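Local coordinates for lysine-sensitive aspartokinase 3 (PDB 2J0W), which phosphorylates L-aspartate with ATP to 4-phospho-L-aspartate, opening the route to lysine, and is shut down allosterically by lysine itself, at residues A[243-251]-A[264-273]. Residues are numbered along the deposited sequence; the frame is centred on the assembly and turned at random.
Sequences IAFAEAAEM and LLPAVRSDIP
F245, in the first turn of helix 245-253, lays its ring across the C-terminal half of helix 264-270. With CG beside the backbone N and anti to the carbonyl carbon (chi1 -72°), the ring reaches the backbone of A267 and V268, which lies over one face. CE1 of F245 meets CB of A267 at 3.6 Å, while V268 slides past in the opposite direction and sets CG2 3.7 Å from CB of F245. At the ring edge, close to its plane, lie I272 O and D271 OD2. L264 approaches the ring obliquely with CD2 and turns its other branch to the facing helix, CD1 lying 3.8 Å from CB of A248 and 3.9 Å from CB of A249. Cutting F245 back to an alanine is likely to leave A267 and V268 without their apolar partner on the facing helix and to open a gap between the two. Helices 245-251 and 264-270 run nearly antiparallel (167°), their axes 10.4 Å apart at closest approach. V289 of strand 287-290 touches both F245 and L264; P266 packs on helix 200-211 of the kinase fold, whereas E250 and M251 touch strand 386-393 of the ACT sheet and M251 also touches the bound ADP, placing the pair between nucleotide site and regulatory region.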
loop_
_atom_site.group_PDB
_atom_site.type_symbol
_atom_site.label_atom_id
_atom_site.label_comp_id
_atom_site.label_asym_id
_atom_site.label_seq_id
_atom_site.Cartn_x
_atom_site.Cartn_y
_atom_site.Cartn_z
ATOM N N ILE A 243 3.365 4.498 -28.587
ATOM C CA ILE A 243 3.125 3.896 -27.268
ATOM C C ILE A 243 1.645 3.554 -27.102
ATOM O O ILE A 243 0.812 4.002 -27.894
ATOM C CB ILE A 243 3.504 4.864 -26.130
ATOM C CG1 ILE A 243 3.475 4.118 -24.797
ATOM C CG2 ILE A 243 2.519 6.031 -26.084
ATOM C CD1 ILE A 243 4.013 4.899 -23.635
ATOM N N ALA A 244 1.326 2.781 -26.060
ATOM C CA ALA A 244 -0.055 2.347 -25.784
ATOM C C ALA A 244 -0.702 3.071 -24.608
ATOM O O ALA A 244 -0.018 3.583 -23.702
ATOM C CB ALA A 244 -0.107 0.839 -25.541
ATOM N N PHE A 245 -2.035 3.080 -24.634
ATOM C CA PHE A 245 -2.871 3.728 -23.619
ATOM C C PHE A 245 -2.421 3.629 -22.163
ATOM O O PHE A 245 -2.022 4.635 -21.569
ATOM C CB PHE A 245 -4.311 3.222 -23.742
ATOM C CG PHE A 245 -5.022 3.736 -24.957
ATOM C CD1 PHE A 245 -4.779 5.031 -25.423
ATOM C CD2 PHE A 245 -5.971 2.954 -25.608
ATOM C CE1 PHE A 245 -5.467 5.535 -26.503
ATOM C CE2 PHE A 245 -6.674 3.450 -26.703
ATOM C CZ PHE A 245 -6.423 4.744 -27.152
ATOM N N ALA A 246 -2.484 2.434 -21.585
ATOM C CA ALA A 246 -2.107 2.297 -20.184
ATOM C C ALA A 246 -0.689 2.779 -19.927
ATOM O O ALA A 246 -0.424 3.393 -18.893
ATOM C CB ALA A 246 -2.280 0.855 -19.721
ATOM N N GLU A 247 0.223 2.517 -20.852
ATOM C CA GLU A 247 1.586 2.980 -20.641
ATOM C C GLU A 247 1.596 4.470 -20.389
ATOM O O GLU A 247 2.033 4.944 -19.349
ATOM C CB GLU A 247 2.456 2.696 -21.863
ATOM C CG GLU A 247 3.061 1.325 -21.900
ATOM C CD GLU A 247 3.764 1.072 -23.205
ATOM O OE1 GLU A 247 3.077 0.736 -24.189
ATOM O OE2 GLU A 247 4.998 1.229 -23.241
ATOM N N ALA A 248 1.108 5.200 -21.378
ATOM C CA ALA A 248 1.040 6.656 -21.344
ATOM C C ALA A 248 0.108 7.158 -20.259
ATOM O O ALA A 248 0.412 8.133 -19.569
ATOM C CB ALA A 248 0.566 7.160 -22.688
ATOM N N ALA A 249 -1.034 6.488 -20.136
ATOM C CA ALA A 249 -2.030 6.831 -19.142
ATOM C C ALA A 249 -1.319 6.998 -17.815
ATOM O O ALA A 249 -1.528 7.979 -17.100
ATOM C CB ALA A 249 -3.057 5.727 -19.039
ATOM N N GLU A 250 -0.451 6.039 -17.510
ATOM C CA GLU A 250 0.304 6.061 -16.269
ATOM C C GLU A 250 1.415 7.105 -16.280
ATOM O O GLU A 250 1.806 7.606 -15.220
ATOM C CB GLU A 250 0.863 4.666 -15.959
ATOM C CG GLU A 250 -0.134 3.768 -15.217
ATOM C CD GLU A 250 0.477 2.463 -14.702
ATOM O OE1 GLU A 250 1.660 2.475 -14.293
ATOM O OE2 GLU A 250 -0.235 1.429 -14.686
ATOM N N MET A 251 1.921 7.431 -17.470
ATOM C CA MET A 251 2.965 8.449 -17.602
ATOM C C MET A 251 2.363 9.784 -17.207
ATOM O O MET A 251 2.946 10.536 -16.422
ATOM C CB MET A 251 3.469 8.559 -19.045
ATOM C CG MET A 251 4.455 7.481 -19.469
ATOM S SD MET A 251 5.245 7.888 -21.035
ATOM C CE MET A 251 6.481 9.132 -20.477
ATOM N N LEU A 264 -6.642 10.386 -21.563
ATOM C CA LEU A 264 -6.821 9.026 -22.071
ATOM C C LEU A 264 -8.043 8.229 -21.596
ATOM O O LEU A 264 -8.375 7.200 -22.198
ATOM C CB LEU A 264 -5.531 8.226 -21.823
ATOM C CG LEU A 264 -4.273 8.899 -22.422
ATOM C CD1 LEU A 264 -2.985 8.175 -22.011
ATOM C CD2 LEU A 264 -4.414 8.944 -23.937
ATOM N N LEU A 265 -8.723 8.679 -20.543
ATOM C CA LEU A 265 -9.904 7.946 -20.100
ATOM C C LEU A 265 -10.875 7.799 -21.262
ATOM O O LEU A 265 -11.349 6.705 -21.547
ATOM C CB LEU A 265 -10.603 8.654 -18.945
ATOM C CG LEU A 265 -9.971 8.529 -17.561
ATOM C CD1 LEU A 265 -10.843 9.295 -16.544
ATOM C CD2 LEU A 265 -9.832 7.044 -17.186
ATOM N N PRO A 266 -11.210 8.907 -21.936
ATOM C CA PRO A 266 -12.139 8.745 -23.056
ATOM C C PRO A 266 -11.454 7.959 -24.170
ATOM O O PRO A 266 -12.090 7.167 -24.863
ATOM C CB PRO A 266 -12.450 10.190 -23.466
ATOM C CG PRO A 266 -12.311 10.940 -22.176
ATOM C CD PRO A 266 -11.060 10.332 -21.583
ATOM N N ALA A 267 -10.153 8.179 -24.328
ATOM C CA ALA A 267 -9.378 7.494 -25.360
ATOM C C ALA A 267 -9.564 5.986 -25.254
ATOM O O ALA A 267 -9.893 5.321 -26.235
ATOM C CB ALA A 267 -7.902 7.846 -25.224
ATOM N N VAL A 268 -9.350 5.462 -24.053
ATOM C CA VAL A 268 -9.496 4.042 -23.781
ATOM C C VAL A 268 -10.942 3.599 -23.950
ATOM O O VAL A 268 -11.214 2.563 -24.552
ATOM C CB VAL A 268 -9.053 3.701 -22.341
ATOM C CG1 VAL A 268 -9.389 2.255 -22.017
ATOM C CG2 VAL A 268 -7.566 3.937 -22.188
ATOM N N ARG A 269 -11.871 4.383 -23.420
ATOM C CA ARG A 269 -13.279 4.036 -23.512
ATOM C C ARG A 269 -13.839 3.933 -24.924
ATOM O O ARG A 269 -14.833 3.240 -25.135
ATOM C CB ARG A 269 -14.122 5.027 -22.716
ATOM C CG ARG A 269 -13.859 4.991 -21.225
ATOM C CD ARG A 269 -15.084 5.471 -20.497
ATOM N NE ARG A 269 -15.470 6.831 -20.867
ATOM C CZ ARG A 269 -15.027 7.926 -20.252
ATOM N NH1 ARG A 269 -14.176 7.827 -19.233
ATOM N NH2 ARG A 269 -15.456 9.117 -20.645
ATOM N N SER A 270 -13.218 4.619 -25.885
ATOM C CA SER A 270 -13.687 4.586 -27.272
ATOM C C SER A 270 -12.612 4.255 -28.305
ATOM O O SER A 270 -12.834 4.380 -29.516
ATOM C CB SER A 270 -14.358 5.909 -27.638
ATOM O OG SER A 270 -15.657 5.986 -27.071
ATOM N N ASP A 271 -11.450 3.833 -27.828
ATOM C CA ASP A 271 -10.347 3.453 -28.703
ATOM C C ASP A 271 -10.006 4.532 -29.732
ATOM O O ASP A 271 -9.800 4.236 -30.915
ATOM C CB ASP A 271 -10.693 2.133 -29.402
ATOM C CG ASP A 271 -9.465 1.393 -29.895
ATOM O OD1 ASP A 271 -9.170 1.459 -31.108
ATOM O OD2 ASP A 271 -8.788 0.751 -29.061
ATOM N N ILE A 272 -9.946 5.784 -29.280
ATOM C CA ILE A 272 -9.620 6.901 -30.165
ATOM C C ILE A 272 -8.156 7.280 -30.012
ATOM O O ILE A 272 -7.764 8.025 -29.112
ATOM C CB ILE A 272 -10.501 8.125 -29.871
ATOM C CG1 ILE A 272 -11.983 7.778 -30.108
ATOM C CG2 ILE A 272 -10.088 9.285 -30.775
ATOM C CD1 ILE A 272 -12.969 8.901 -29.775
ATOM N N PRO A 273 -7.314 6.767 -30.914
ATOM C CA PRO A 273 -5.878 7.057 -30.860
ATOM C C PRO A 273 -5.638 8.563 -30.760
ATOM O O PRO A 273 -6.421 9.353 -31.279
ATOM C CB PRO A 273 -5.356 6.440 -32.158
ATOM C CG PRO A 273 -6.504 6.614 -33.087
ATOM C CD PRO A 273 -7.688 6.220 -32.230
#